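Local coordinates for protein pseudouridine synthase (Pyrococcus abyssi, PDB 2AUS) that probably converts specific uridines of RNA into pseudouridine, as a TruB-family synthase of the Cbf5 type with a PUA domain, at residues 52-57 and 215-220; 170-175 and 181-186; 275-280 and 308-313. One frame throughout, in Å; residues are numbered along the deposited sequence.

In the fold
Along the chain, interaction 2 is nested inside the loop closed by interaction 1, and interaction 3 follows in series. Interaction 1 joins strand 47-53 of a mixed sheet to the start of helix 217-228. Interaction 2, its centre about 24 Å away, packs helix 180-191 on strand 167-174 of a separate antiparallel sheet. Both belong to the pseudouridine synthase part of the chain. Interaction 3 lies in the PUA domain, with centres about 42 Å from interaction 1 and 38 Å from interaction 2. None of the three touches another, so each fastens its own part of the molecule, two in the synthase portion and one in the PUA domain.

Interaction 1: 52-57 and 215-220; sequences DKPPGP and VTLHDL
A parallel strand pairing ending in a capped helix start joins Asp52 and Pro54 to Val215, Thr216 and Leu217, in the mixed sheet of the pseudouridine synthase fold. Strand 47-53 runs beside the short strand 214-215, and the pairing closes with Asp52 N donating a hydrogen bond to Val215 O (2.8 Å, N-H...O angle 160°). One step on, the chains are too far apart to bond directly, and a water bridges them: it donates to Asp52 O at 2.8 Å and accepts from Leu217 N at 2.9 Å, serving an amide in the first turn of helix 217-228.

That helix opens with a capping box. Asp219 N donates to Thr216 OG1 (3.1 Å), while Thr216 N reaches back to Asp219 OD2 (3.0 Å), meeting this oxygen from above the carboxylate plane. Next to the bridging water the contact turns apolar. Leu217 CD1 sits against both CG and CD of the Pro54 ring, 3.9 Å from CD, the two side chains crossing at about a right angle; Trp65 and Ile66 of helix 59-69 also touch Leu217.

Asp52 brings its CB alongside the Thr216 methyl. With CG anti to the backbone N (chi1 -172°) the carboxylate is carried to Arg201, whose NH2 forms a salt bridge with OD2. The chain of another protein in the assembly also packs on Asp52, Pro54 and Leu217, so the junction borders the interface with that partner. Beyond the strand, the proline-rich turn curls round the amine of Lys53, which also bonds to Pro83 O and Val85 O. The turn closes with Lys53 NZ donating to Pro54 O and Pro57 O, each at 2.9 Å.

Interaction 2: 170-175 and 181-186; sequences FRVGVE and RSLIHH
Phe170 and Val172 meet Ile184 and Leu183 where helix 180-191 lies across one face of the antiparallel sheet in the pseudouridine synthase fold. The helix follows strand 167-174 after a short connection and crosses over the strand. The backbones stand well apart, with Val172 CA 10.1 Å from Leu183 CA, and side chains alone bridge the gap.

The aromatic contact is made at the rim of the ring. Ile184 CG1 lies in the plane of the Phe170 ring, 3.9 Å from CZ, while Ile184 CD1 approaches CZ and CE2 at 4.1 Å; Ile184 thus meets the edge, not a face, of the ring. Phe170 reaches the helix with CG between its backbone N and carbonyl carbon (chi1 69°). Met114 of strand 108-116 touches both Phe170 and Ile184, tying the pair to the next strand.

The aliphatic contact is a single pair of methyls. Leu183 extends with CG anti to its backbone N (chi1 171°) and points at the sheet, and Phe132 also touches it. Val172, packed against Val155 and Tyr110 of the neighbouring strands, answers with one methyl: the side chains meet tip to tip, Val172 CG2 lying 4.1 Å from Leu183 CD2.

Interaction 3: 275-280 and 308-313; sequences VKLNAG and EMIERS
Leu277 carries the whole apolar contact, splitting its two methyls between Met309 and Ile310. CD2 lies 3.6 Å from Met309 SD and 3.7 Å from Met309 CB, so it lies against the CB-CG-SD part of the methionine. CD1 instead touches Ile310, 3.9 Å from CG1 and 4.1 Å from CD1. Leu277 crosses both helix side chains at a slant. Its CG sits between backbone N and carbonyl carbon with chi1 36° and chi2 30°, both off the staggered values, so the conformation is probably strained. Ile253 of strand 252-255 touches both Leu277 and Met309, and Ile19 of strand 18-20 packs on Ile310.

The polar contacts lie at the ends of the two segments. Around the C-terminal end of the helix, Lys21 NZ bonds to Met309 O and Arg312 O, while Asn278 O accepts from Thr306 OG1, tying the strand end to the start of the same helix. Arg312 folds back over Glu308, whose CG lies over the guanidinium face; NH1 is 3.3 Å from Glu308 OE1, a salt bridge without a directed N-H, since the oxygen stands well off the guanidinium plane.

A classic beta bulge sets Val275 and Lys276 together opposite Trp254, and Lys276 makes a cation-pi contact with that indole. A short helix 306-311 packed by its apolar side on strand 274-278 belongs to the small, mostly beta PUA domain.

Interaction 1: 52-57 and 215-220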
# COMPACT_ATOMS: atom_id res chain seq x y z
N ASP A 52 9.80 7.04 12.50
CA ASP A 52 8.43 7.54 12.48
C ASP A 52 7.71 6.50 11.65
O ASP A 52 7.78 6.52 10.41
CB ASP A 52 8.33 8.90 11.77
CG ASP A 52 6.94 9.54 11.89
OD1 ASP A 52 5.96 8.82 12.18
OD2 ASP A 52 6.83 10.77 11.69
N LYS A 53 7.04 5.56 12.32
CA LYS A 53 6.33 4.50 11.62
C LYS A 53 5.20 5.06 10.77
O LYS A 53 4.44 5.92 11.21
CB LYS A 53 5.75 3.51 12.63
CG LYS A 53 4.85 2.45 12.01
CD LYS A 53 4.09 1.67 13.07
CE LYS A 53 3.14 0.66 12.43
NZ LYS A 53 2.18 1.34 11.49
N PRO A 54 5.09 4.60 9.52
CA PRO A 54 4.00 5.12 8.68
C PRO A 54 2.76 4.27 8.94
O PRO A 54 2.87 3.09 9.29
CB PRO A 54 4.54 4.92 7.26
CG PRO A 54 5.27 3.62 7.40
CD PRO A 54 6.02 3.78 8.73
N PRO A 55 1.56 4.86 8.81
CA PRO A 55 0.35 4.07 9.05
C PRO A 55 0.20 3.05 7.92
O PRO A 55 0.61 3.31 6.78
CB PRO A 55 -0.76 5.12 9.02
CG PRO A 55 -0.25 6.09 8.00
CD PRO A 55 1.22 6.23 8.37
N GLY A 56 -0.39 1.90 8.22
CA GLY A 56 -0.57 0.88 7.20
C GLY A 56 0.08 -0.44 7.57
O GLY A 56 -0.59 -1.38 8.00
N PRO A 57 1.41 -0.54 7.40
CA PRO A 57 2.12 -1.78 7.73
C PRO A 57 2.13 -2.06 9.23
O PRO A 57 1.85 -1.18 10.05
CB PRO A 57 3.52 -1.52 7.18
CG PRO A 57 3.67 -0.03 7.32
CD PRO A 57 2.33 0.47 6.85
N VAL A 215 13.36 9.84 12.19
CA VAL A 215 13.56 9.67 10.75
C VAL A 215 12.53 8.74 10.12
O VAL A 215 11.88 7.95 10.80
CB VAL A 215 14.98 9.13 10.45
CG1 VAL A 215 16.02 10.15 10.91
CG2 VAL A 215 15.20 7.79 11.16
N THR A 216 12.38 8.86 8.80
CA THR A 216 11.43 8.03 8.06
C THR A 216 12.16 6.99 7.25
O THR A 216 13.38 7.07 7.05
CB THR A 216 10.58 8.87 7.08
OG1 THR A 216 11.44 9.42 6.07
CG2 THR A 216 9.85 10.00 7.80
N LEU A 217 11.42 6.01 6.75
CA LEU A 217 11.97 4.93 5.94
C LEU A 217 12.65 5.49 4.69
O LEU A 217 13.68 4.98 4.25
CB LEU A 217 10.86 3.96 5.57
CG LEU A 217 10.30 3.20 6.77
CD1 LEU A 217 8.94 2.58 6.44
CD2 LEU A 217 11.29 2.13 7.18
N HIS A 218 12.07 6.54 4.12
CA HIS A 218 12.65 7.15 2.93
C HIS A 218 13.95 7.83 3.30
O HIS A 218 14.90 7.82 2.53
CB HIS A 218 11.67 8.14 2.31
CG HIS A 218 10.59 7.49 1.50
ND1 HIS A 218 9.46 8.16 1.09
CD2 HIS A 218 10.49 6.23 1.01
CE1 HIS A 218 8.70 7.34 0.38
NE2 HIS A 218 9.31 6.16 0.32
N ASP A 219 13.98 8.44 4.49
CA ASP A 219 15.21 9.08 4.94
C ASP A 219 16.30 8.03 4.99
O ASP A 219 17.40 8.25 4.49
CB ASP A 219 15.05 9.68 6.33
CG ASP A 219 14.17 10.91 6.34
OD1 ASP A 219 14.05 11.56 5.27
OD2 ASP A 219 13.62 11.23 7.41
N LEU A 220 15.99 6.88 5.60
CA LEU A 220 16.95 5.80 5.73
C LEU A 220 17.45 5.30 4.39
O LEU A 220 18.64 5.03 4.22
CB LEU A 220 16.35 4.63 6.51
CG LEU A 220 16.12 4.85 8.00
CD1 LEU A 220 15.59 3.57 8.63
CD2 LEU A 220 17.43 5.27 8.66
O HOH W 1 8.69 6.05 7.80

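Interaction 2: 170-175 and 181-186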
# COMPACT_ATOMS: atom_id res chain seq x y z
N PHE A 170 -6.59 15.25 21.17
CA PHE A 170 -5.90 15.44 22.44
C PHE A 170 -4.57 14.71 22.54
O PHE A 170 -4.31 13.75 21.82
CB PHE A 170 -6.81 15.03 23.60
CG PHE A 170 -7.07 13.55 23.68
CD1 PHE A 170 -6.35 12.75 24.56
CD2 PHE A 170 -8.07 12.96 22.91
CE1 PHE A 170 -6.62 11.38 24.68
CE2 PHE A 170 -8.35 11.60 23.02
CZ PHE A 170 -7.63 10.81 23.91
N ARG A 171 -3.73 15.21 23.44
CA ARG A 171 -2.42 14.63 23.68
C ARG A 171 -2.51 13.96 25.04
O ARG A 171 -3.09 14.51 25.97
CB ARG A 171 -1.35 15.72 23.69
CG ARG A 171 -0.01 15.29 24.25
CD ARG A 171 1.01 16.41 24.12
NE ARG A 171 1.52 16.51 22.76
CZ ARG A 171 1.60 17.64 22.06
NH1 ARG A 171 1.20 18.79 22.59
NH2 ARG A 171 2.09 17.61 20.83
N VAL A 172 -1.94 12.76 25.16
CA VAL A 172 -2.00 12.04 26.41
C VAL A 172 -0.70 11.34 26.76
O VAL A 172 -0.08 10.70 25.91
CB VAL A 172 -3.14 10.98 26.37
CG1 VAL A 172 -2.94 10.04 25.19
CG2 VAL A 172 -3.18 10.19 27.66
N GLY A 173 -0.28 11.49 28.01
CA GLY A 173 0.93 10.85 28.49
C GLY A 173 0.42 9.68 29.31
O GLY A 173 -0.50 9.85 30.11
N VAL A 174 1.01 8.51 29.13
CA VAL A 174 0.57 7.33 29.85
C VAL A 174 1.69 6.40 30.29
O VAL A 174 2.80 6.43 29.76
CB VAL A 174 -0.39 6.49 28.98
CG1 VAL A 174 -1.59 7.33 28.56
CG2 VAL A 174 0.35 5.95 27.75
N GLU A 175 1.38 5.55 31.27
CA GLU A 175 2.32 4.58 31.78
C GLU A 175 2.45 3.49 30.71
O GLU A 175 1.54 3.32 29.90
CB GLU A 175 1.78 3.98 33.09
CG GLU A 175 2.75 3.05 33.80
CD GLU A 175 2.19 2.50 35.11
OE1 GLU A 175 2.96 1.87 35.87
OE2 GLU A 175 0.98 2.69 35.37
N ARG A 181 -6.99 3.05 22.91
CA ARG A 181 -8.31 2.74 22.37
C ARG A 181 -9.29 2.51 23.51
O ARG A 181 -10.42 2.99 23.49
CB ARG A 181 -8.25 1.50 21.46
CG ARG A 181 -9.58 1.23 20.75
CD ARG A 181 -9.57 -0.06 19.94
NE ARG A 181 -8.76 0.04 18.72
CZ ARG A 181 -9.04 0.85 17.70
NH1 ARG A 181 -10.10 1.64 17.74
NH2 ARG A 181 -8.25 0.86 16.63
N SER A 182 -8.84 1.76 24.52
CA SER A 182 -9.68 1.46 25.69
C SER A 182 -9.94 2.74 26.48
O SER A 182 -11.05 2.97 26.95
CB SER A 182 -8.98 0.43 26.59
OG SER A 182 -9.69 0.24 27.80
N LEU A 183 -8.90 3.56 26.61
CA LEU A 183 -9.02 4.83 27.32
C LEU A 183 -10.11 5.67 26.65
O LEU A 183 -10.97 6.26 27.32
CB LEU A 183 -7.70 5.60 27.27
CG LEU A 183 -7.77 7.04 27.80
CD1 LEU A 183 -7.98 7.01 29.30
CD2 LEU A 183 -6.50 7.79 27.45
N ILE A 184 -10.09 5.72 25.32
CA ILE A 184 -11.08 6.50 24.59
C ILE A 184 -12.46 5.88 24.76
O ILE A 184 -13.45 6.60 24.91
CB ILE A 184 -10.71 6.60 23.08
CG1 ILE A 184 -9.52 7.56 22.92
CG2 ILE A 184 -11.92 7.09 22.27
CD1 ILE A 184 -9.14 7.85 21.48
N HIS A 185 -12.53 4.56 24.76
CA HIS A 185 -13.80 3.87 24.94
C HIS A 185 -14.41 4.24 26.29
O HIS A 185 -15.60 4.53 26.39
CB HIS A 185 -13.58 2.35 24.86
CG HIS A 185 -14.83 1.54 25.03
ND1 HIS A 185 -15.84 1.54 24.09
CD2 HIS A 185 -15.22 0.70 26.01
CE1 HIS A 185 -16.81 0.73 24.50
NE2 HIS A 185 -16.45 0.21 25.66
N HIS A 186 -13.58 4.26 27.34
CA HIS A 186 -14.06 4.61 28.67
C HIS A 186 -14.49 6.06 28.77
O HIS A 186 -15.40 6.39 29.53
CB HIS A 186 -12.99 4.30 29.72
CG HIS A 186 -12.76 2.84 29.94
ND1 HIS A 186 -12.09 2.34 31.03
CD2 HIS A 186 -13.15 1.76 29.21
CE1 HIS A 186 -12.07 1.02 30.96
NE2 HIS A 186 -12.70 0.64 29.87

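Interaction 3: 275-280 and 308-313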
# COMPACT_ATOMS: atom_id res chain seq x y z
N VAL A 275 31.93 1.48 40.29
CA VAL A 275 32.65 2.73 40.49
C VAL A 275 31.69 3.78 41.06
O VAL A 275 31.98 4.44 42.05
CB VAL A 275 33.25 3.24 39.17
CG1 VAL A 275 33.77 4.67 39.34
CG2 VAL A 275 34.38 2.31 38.72
N LYS A 276 30.54 3.92 40.41
CA LYS A 276 29.52 4.87 40.83
C LYS A 276 28.18 4.36 40.32
O LYS A 276 28.13 3.54 39.40
CB LYS A 276 29.83 6.25 40.25
CG LYS A 276 29.98 6.25 38.75
CD LYS A 276 30.65 7.52 38.24
CE LYS A 276 30.77 7.49 36.73
NZ LYS A 276 31.45 8.70 36.22
N LEU A 277 27.09 4.85 40.91
CA LEU A 277 25.75 4.43 40.52
C LEU A 277 24.67 5.44 40.89
O LEU A 277 24.90 6.34 41.70
CB LEU A 277 25.40 3.07 41.13
CG LEU A 277 25.83 2.59 42.53
CD1 LEU A 277 25.98 3.73 43.51
CD2 LEU A 277 24.79 1.57 43.02
N ASN A 278 23.50 5.29 40.29
CA ASN A 278 22.38 6.17 40.57
C ASN A 278 21.80 5.82 41.93
O ASN A 278 21.86 4.67 42.38
CB ASN A 278 21.30 6.01 39.51
CG ASN A 278 21.63 6.73 38.23
OD1 ASN A 278 21.33 6.25 37.14
ND2 ASN A 278 22.26 7.91 38.35
N ALA A 279 21.23 6.83 42.58
CA ALA A 279 20.60 6.62 43.87
C ALA A 279 19.23 6.01 43.57
O ALA A 279 18.80 5.96 42.42
CB ALA A 279 20.43 7.95 44.59
N GLY A 280 18.55 5.56 44.62
CA GLY A 280 17.22 5.01 44.45
C GLY A 280 17.06 3.68 43.75
O GLY A 280 15.94 3.33 43.38
N GLU A 308 23.00 -0.59 49.69
CA GLU A 308 23.72 -1.83 49.93
C GLU A 308 24.95 -1.93 49.03
O GLU A 308 26.01 -2.37 49.47
CB GLU A 308 22.78 -3.02 49.70
CG GLU A 308 22.02 -3.44 50.95
CD GLU A 308 20.69 -4.08 50.65
OE1 GLU A 308 20.61 -4.88 49.68
OE2 GLU A 308 19.71 -3.81 51.39
N MET A 309 24.81 -1.51 47.78
CA MET A 309 25.93 -1.56 46.85
C MET A 309 27.07 -0.66 47.30
O MET A 309 28.25 -0.95 47.07
CB MET A 309 25.48 -1.20 45.43
CG MET A 309 24.66 -2.30 44.78
SD MET A 309 24.21 -1.98 43.07
CE MET A 309 22.41 -1.97 43.16
N ILE A 310 26.72 0.45 47.95
CA ILE A 310 27.73 1.37 48.44
C ILE A 310 28.35 0.88 49.74
O ILE A 310 29.57 0.92 49.92
CB ILE A 310 27.14 2.77 48.68
CG1 ILE A 310 26.56 3.31 47.37
CG2 ILE A 310 28.22 3.70 49.20
CD1 ILE A 310 25.78 4.59 47.56
N GLU A 311 27.50 0.39 50.65
CA GLU A 311 27.97 -0.10 51.95
C GLU A 311 28.76 -1.40 51.87
O GLU A 311 29.91 -1.45 52.31
CB GLU A 311 26.78 -0.30 52.89
CG GLU A 311 25.92 0.92 53.09
CD GLU A 311 24.70 0.64 53.95
OE1 GLU A 311 23.96 -0.33 53.65
OE2 GLU A 311 24.47 1.39 54.93
N ARG A 312 28.15 -2.44 51.32
CA ARG A 312 28.80 -3.74 51.20
C ARG A 312 30.05 -3.66 50.36
O ARG A 312 30.31 -2.66 49.69
CB ARG A 312 27.82 -4.77 50.63
CG ARG A 312 26.63 -5.01 51.54
CD ARG A 312 25.59 -5.92 50.92
NE ARG A 312 24.42 -6.06 51.78
CZ ARG A 312 23.26 -6.58 51.40
NH1 ARG A 312 23.11 -7.04 50.16
NH2 ARG A 312 22.25 -6.65 52.25
N SER A 313 30.85 -4.72 50.39
CA SER A 313 32.09 -4.76 49.63
C SER A 313 32.19 -6.04 48.82
O SER A 313 33.17 -6.26 48.11
CB SER A 313 33.29 -4.67 50.57
OG SER A 313 33.29 -5.75 51.50